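PDB 6IL9: fructuronate-tagaturonate epimerase UxaE from Cohnella laeviribosi in complex with 1 glycerol from Cohnella laeviribosi, which catalyses the interconversion of fructuronate and tagaturonate, probably with the help of a bound zinc ion in its TIM barrel. Local coordinates for residues 100-105 against 470-475; 371-376 against 437-442. All coordinates share one frame; numbering follows the deposited sequence.

Overall arrangement
After the N-terminal antiparallel sheet the chain enters the TIM barrel at strand 93-96, and the loop that follows supplies residues 100-105. It then runs through the remaining barrel strands to 363-367 and on into helix 369-382, which carries residues 371-376. Contact 2 closes a loop of 60 residues when helix 432-440 packs back on that helix. Only later does helix 469-487 return to the first barrel loop and close contact 1, a loop of 364 residues within which contact 2 is nested. The two contacts meet where Tyr472 reaches Asn371. The C-terminal helices are thus tied to the connections after the first and last barrel strands.

Contact 1. Residues 100-105 against 470-475; sequences LGIAGP and EDYEAA
Tyr472 has CG anti to its backbone N (chi1 -177°), and its ring end meets Ile102 and Ala103; Glu473 has CG beside its N (chi1 -66°), and the chain beyond is extended, so that OE2 comes up to Pro105. These residues join two parts of a TIM-barrel enzyme: the loop after the first barrel strand, 93-96, leading into helix 104-111, and the C-terminal helix 469-487. The Tyr472 ring carries most of the apolar contact. The Ile102 and Tyr472 side chains cross at about a right angle, Ile102 CG1 lying 3.8 Å from Tyr472 CE2. Farther out, the methyl CB of Ala103 comes within 3.6 Å of Tyr472 OH. That hydroxyl is bonded to Asn371 O, so the ring is anchored at its far end on helix 369-382 while its flank packs on the loop.

Beside the ring the contact turns polar and is mediated by water. Ile102 O lies in the plane of the Tyr472 ring, at its edge, as does the second of two waters between the segments. The first water lies within bonding distance of Ile102 O (2.8 Å) and of Glu473 OE2 (3.1 Å). The second is also 3.1 Å from Glu473 OE2, but its bond to Ile102 O is weak. OE2 is thus within reach of both waters, while the other carboxylate oxygen, OE1, is bonded to Gln109 of helix 104-111, which would fix the rotation of the carboxylate. On the loop side Asp98 accepts bonds from the N atoms of Leu100 and Ala103, on either side of Ile102 in the chain. Pro105 meets the carboxylate obliquely, with its CB 3.6 Å from Glu473 OE2.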
# COMPACT_ATOMS: atom_id res chain seq x y z
N LEU A 100 4.85 -9.85 2.03
CA LEU A 100 5.61 -11.08 1.90
C LEU A 100 6.82 -10.95 0.99
O LEU A 100 7.78 -11.71 1.15
CB LEU A 100 4.71 -12.20 1.37
CG LEU A 100 3.44 -12.46 2.17
CD1 LEU A 100 2.55 -13.44 1.42
CD2 LEU A 100 3.79 -12.98 3.56
N GLY A 101 6.78 -10.03 0.03
CA GLY A 101 7.85 -9.93 -0.94
C GLY A 101 7.75 -10.87 -2.13
O GLY A 101 8.73 -10.96 -2.89
N ILE A 102 6.63 -11.56 -2.31
CA ILE A 102 6.46 -12.52 -3.40
C ILE A 102 5.31 -12.17 -4.34
O ILE A 102 5.02 -12.95 -5.25
CB ILE A 102 6.27 -13.95 -2.87
CG1 ILE A 102 5.00 -14.05 -2.02
CG2 ILE A 102 7.50 -14.40 -2.09
CD1 ILE A 102 4.66 -15.49 -1.58
N ALA A 103 4.62 -11.05 -4.13
CA ALA A 103 3.45 -10.73 -4.95
C ALA A 103 3.77 -9.81 -6.13
O ALA A 103 2.88 -9.58 -6.97
CB ALA A 103 2.36 -10.07 -4.10
N GLY A 104 4.98 -9.31 -6.22
CA GLY A 104 5.35 -8.37 -7.25
C GLY A 104 5.00 -8.80 -8.66
O GLY A 104 4.34 -8.07 -9.40
N PRO A 105 5.47 -9.99 -9.08
CA PRO A 105 5.20 -10.41 -10.46
C PRO A 105 3.72 -10.52 -10.78
O PRO A 105 3.28 -10.03 -11.83
CB PRO A 105 5.91 -11.77 -10.54
CG PRO A 105 7.01 -11.67 -9.53
CD PRO A 105 6.41 -10.89 -8.39
N GLU A 470 2.67 -20.34 -9.56
CA GLU A 470 1.76 -20.07 -10.66
C GLU A 470 0.33 -19.91 -10.15
O GLU A 470 -0.42 -19.05 -10.64
CB GLU A 470 1.83 -21.17 -11.71
CG GLU A 470 2.71 -20.81 -12.90
CD GLU A 470 2.60 -21.82 -14.03
OE1 GLU A 470 3.09 -21.52 -15.14
OE2 GLU A 470 2.03 -22.92 -13.81
N ASP A 471 -0.07 -20.72 -9.17
CA ASP A 471 -1.41 -20.58 -8.59
C ASP A 471 -1.57 -19.24 -7.91
O ASP A 471 -2.62 -18.61 -8.02
CB ASP A 471 -1.70 -21.70 -7.59
CG ASP A 471 -1.91 -23.06 -8.24
OD1 ASP A 471 -1.98 -23.14 -9.48
OD2 ASP A 471 -2.00 -24.05 -7.49
N TYR A 472 -0.55 -18.81 -7.15
CA TYR A 472 -0.65 -17.53 -6.44
C TYR A 472 -0.78 -16.37 -7.42
O TYR A 472 -1.60 -15.46 -7.23
CB TYR A 472 0.58 -17.34 -5.54
CG TYR A 472 0.57 -16.06 -4.68
CD1 TYR A 472 -0.57 -15.68 -3.97
CD2 TYR A 472 1.70 -15.25 -4.59
CE1 TYR A 472 -0.57 -14.53 -3.19
CE2 TYR A 472 1.70 -14.09 -3.81
CZ TYR A 472 0.56 -13.74 -3.10
OH TYR A 472 0.52 -12.60 -2.32
N GLU A 473 0.00 -16.40 -8.51
CA GLU A 473 -0.07 -15.30 -9.45
C GLU A 473 -1.38 -15.29 -10.22
O GLU A 473 -1.92 -14.21 -10.51
CB GLU A 473 1.14 -15.36 -10.38
CG GLU A 473 2.38 -15.11 -9.57
CD GLU A 473 3.66 -15.27 -10.33
OE1 GLU A 473 3.61 -15.61 -11.54
OE2 GLU A 473 4.72 -15.06 -9.70
N ALA A 474 -1.95 -16.47 -10.50
CA ALA A 474 -3.27 -16.50 -11.12
C ALA A 474 -4.31 -15.94 -10.18
O ALA A 474 -5.26 -15.26 -10.61
CB ALA A 474 -3.65 -17.93 -11.51
N ALA A 475 -4.16 -16.21 -8.88
CA ALA A 475 -5.10 -15.67 -7.91
C ALA A 475 -4.99 -14.15 -7.82
O ALA A 475 -6.01 -13.46 -7.73
CB ALA A 475 -4.85 -16.31 -6.54
O HOH W 1 3.79 -12.83 -7.75
O HOH W 2 4.74 -15.99 -6.78

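Contact 2. Residues 371-376 against 437-442; sequences NWLEAV and LLHITY
Trp372 presents its indole edge to Leu438 and one face to Tyr442, joining helix 369-382, which follows the last strand of the TIM barrel, to helix 432-440 and the start of helix 442-446. The tight part is around the indole and Leu373. Trp372 NE1 donates to Leu438 O at 2.8 Å, nearly straight at 163°; the oxygen lies in the indole plane, whereas NE1 stands above the carbonyl plane. Tyr442 CB makes a CH-pi contact 3.7 Å from the centroid of the five-membered ring, and Val376 CG2 covers the opposite face toward the rim. A phenylalanine in place of Trp372 has no NE1-H, which would probably leave Leu438 O without this donor and open a gap beside Tyr442 CB. Leu373 has CG anti to its carbonyl carbon (chi1 -72°), and its CD2 packs on Leu438 CB, 3.5 Å from His439 N.

Only the corner of Val376 CG1 and Leu438 CG, 4.0 Å apart, is looser, and it too is buried. Arg99 binds His439 O. The His439 side chain lies about 5 Å from the bound glycerol, its NE2 hydrogen-bonded to O1P of the phosphoserine at position 346, while its CD2 rests 3.8 Å from Leu373 CD1.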
# COMPACT_ATOMS: atom_id res chain seq x y z
N ASN A 371 -3.51 -9.06 -0.43
CA ASN A 371 -2.54 -9.85 -1.16
C ASN A 371 -1.95 -10.95 -0.29
O ASN A 371 -1.61 -12.04 -0.79
CB ASN A 371 -1.48 -8.90 -1.72
CG ASN A 371 -2.09 -7.82 -2.58
OD1 ASN A 371 -2.79 -8.12 -3.55
ND2 ASN A 371 -1.87 -6.56 -2.23
N TRP A 372 -1.84 -10.69 1.02
CA TRP A 372 -1.50 -11.72 1.99
C TRP A 372 -2.64 -12.73 2.12
O TRP A 372 -2.40 -13.94 2.20
CB TRP A 372 -1.16 -11.05 3.33
CG TRP A 372 -1.59 -11.74 4.59
CD1 TRP A 372 -2.67 -11.43 5.38
CD2 TRP A 372 -0.92 -12.82 5.24
NE1 TRP A 372 -2.73 -12.27 6.46
CE2 TRP A 372 -1.65 -13.13 6.41
CE3 TRP A 372 0.23 -13.56 4.96
CZ2 TRP A 372 -1.28 -14.15 7.29
CZ3 TRP A 372 0.61 -14.57 5.83
CH2 TRP A 372 -0.15 -14.86 6.98
N LEU A 373 -3.89 -12.27 2.11
CA LEU A 373 -4.99 -13.22 2.24
C LEU A 373 -5.08 -14.14 1.02
O LEU A 373 -5.51 -15.29 1.15
CB LEU A 373 -6.32 -12.50 2.46
CG LEU A 373 -6.53 -11.85 3.83
CD1 LEU A 373 -7.93 -11.23 3.90
CD2 LEU A 373 -6.33 -12.84 4.99
N GLU A 374 -4.69 -13.66 -0.17
CA GLU A 374 -4.66 -14.57 -1.31
C GLU A 374 -3.58 -15.64 -1.15
O GLU A 374 -3.76 -16.77 -1.63
CB GLU A 374 -4.43 -13.81 -2.61
CG GLU A 374 -5.63 -13.00 -3.05
CD GLU A 374 -6.90 -13.82 -3.21
OE1 GLU A 374 -6.83 -14.98 -3.70
OE2 GLU A 374 -7.98 -13.30 -2.85
N ALA A 375 -2.47 -15.31 -0.49
CA ALA A 375 -1.47 -16.33 -0.20
C ALA A 375 -2.00 -17.34 0.81
O ALA A 375 -1.80 -18.56 0.66
CB ALA A 375 -0.19 -15.67 0.32
N VAL A 376 -2.71 -16.85 1.83
CA VAL A 376 -3.34 -17.75 2.80
C VAL A 376 -4.34 -18.66 2.09
O VAL A 376 -4.42 -19.86 2.39
CB VAL A 376 -4.02 -16.94 3.92
CG1 VAL A 376 -4.87 -17.87 4.81
CG2 VAL A 376 -2.97 -16.22 4.77
N LEU A 437 -9.87 -12.31 10.67
CA LEU A 437 -9.04 -13.06 11.61
C LEU A 437 -7.65 -13.27 11.03
O LEU A 437 -6.64 -13.03 11.72
CB LEU A 437 -9.70 -14.40 11.90
CG LEU A 437 -8.87 -15.46 12.63
CD1 LEU A 437 -8.66 -15.02 14.07
CD2 LEU A 437 -9.56 -16.82 12.55
N LEU A 438 -7.57 -13.71 9.78
CA LEU A 438 -6.28 -13.97 9.15
C LEU A 438 -5.61 -12.69 8.67
O LEU A 438 -4.37 -12.61 8.65
CB LEU A 438 -6.45 -14.96 7.99
CG LEU A 438 -6.37 -16.47 8.30
CD1 LEU A 438 -4.98 -16.86 8.75
CD2 LEU A 438 -7.40 -16.91 9.36
N HIS A 439 -6.39 -11.67 8.30
CA HIS A 439 -5.82 -10.44 7.75
C HIS A 439 -4.91 -9.78 8.77
O HIS A 439 -3.77 -9.42 8.47
CB HIS A 439 -6.96 -9.48 7.34
CG HIS A 439 -6.53 -8.28 6.55
ND1 HIS A 439 -5.64 -7.34 7.02
CD2 HIS A 439 -6.93 -7.85 5.32
CE1 HIS A 439 -5.48 -6.39 6.11
NE2 HIS A 439 -6.25 -6.67 5.07
N ILE A 440 -5.40 -9.65 10.00
CA ILE A 440 -4.78 -8.81 11.01
C ILE A 440 -3.70 -9.54 11.80
O ILE A 440 -2.84 -8.88 12.41
CB ILE A 440 -5.95 -8.28 11.87
CG1 ILE A 440 -6.55 -7.01 11.28
CG2 ILE A 440 -5.60 -8.08 13.29
CD1 ILE A 440 -7.20 -7.16 9.98
N THR A 441 -3.67 -10.87 11.74
CA THR A 441 -2.71 -11.68 12.47
C THR A 441 -1.48 -12.03 11.63
O THR A 441 -0.71 -12.91 12.03
CB THR A 441 -3.37 -12.97 12.99
OG1 THR A 441 -4.03 -13.67 11.92
CG2 THR A 441 -4.39 -12.65 14.12
N TYR A 442 -1.27 -11.36 10.49
CA TYR A 442 -0.13 -11.69 9.63
C TYR A 442 1.19 -11.60 10.38
O TYR A 442 2.07 -12.46 10.21
CB TYR A 442 -0.10 -10.76 8.41
CG TYR A 442 0.22 -9.31 8.76
CD1 TYR A 442 -0.75 -8.48 9.31
CD2 TYR A 442 1.49 -8.79 8.55
CE1 TYR A 442 -0.45 -7.16 9.64
CE2 TYR A 442 1.79 -7.47 8.87
CZ TYR A 442 0.82 -6.66 9.42
OH TYR A 442 1.12 -5.36 9.72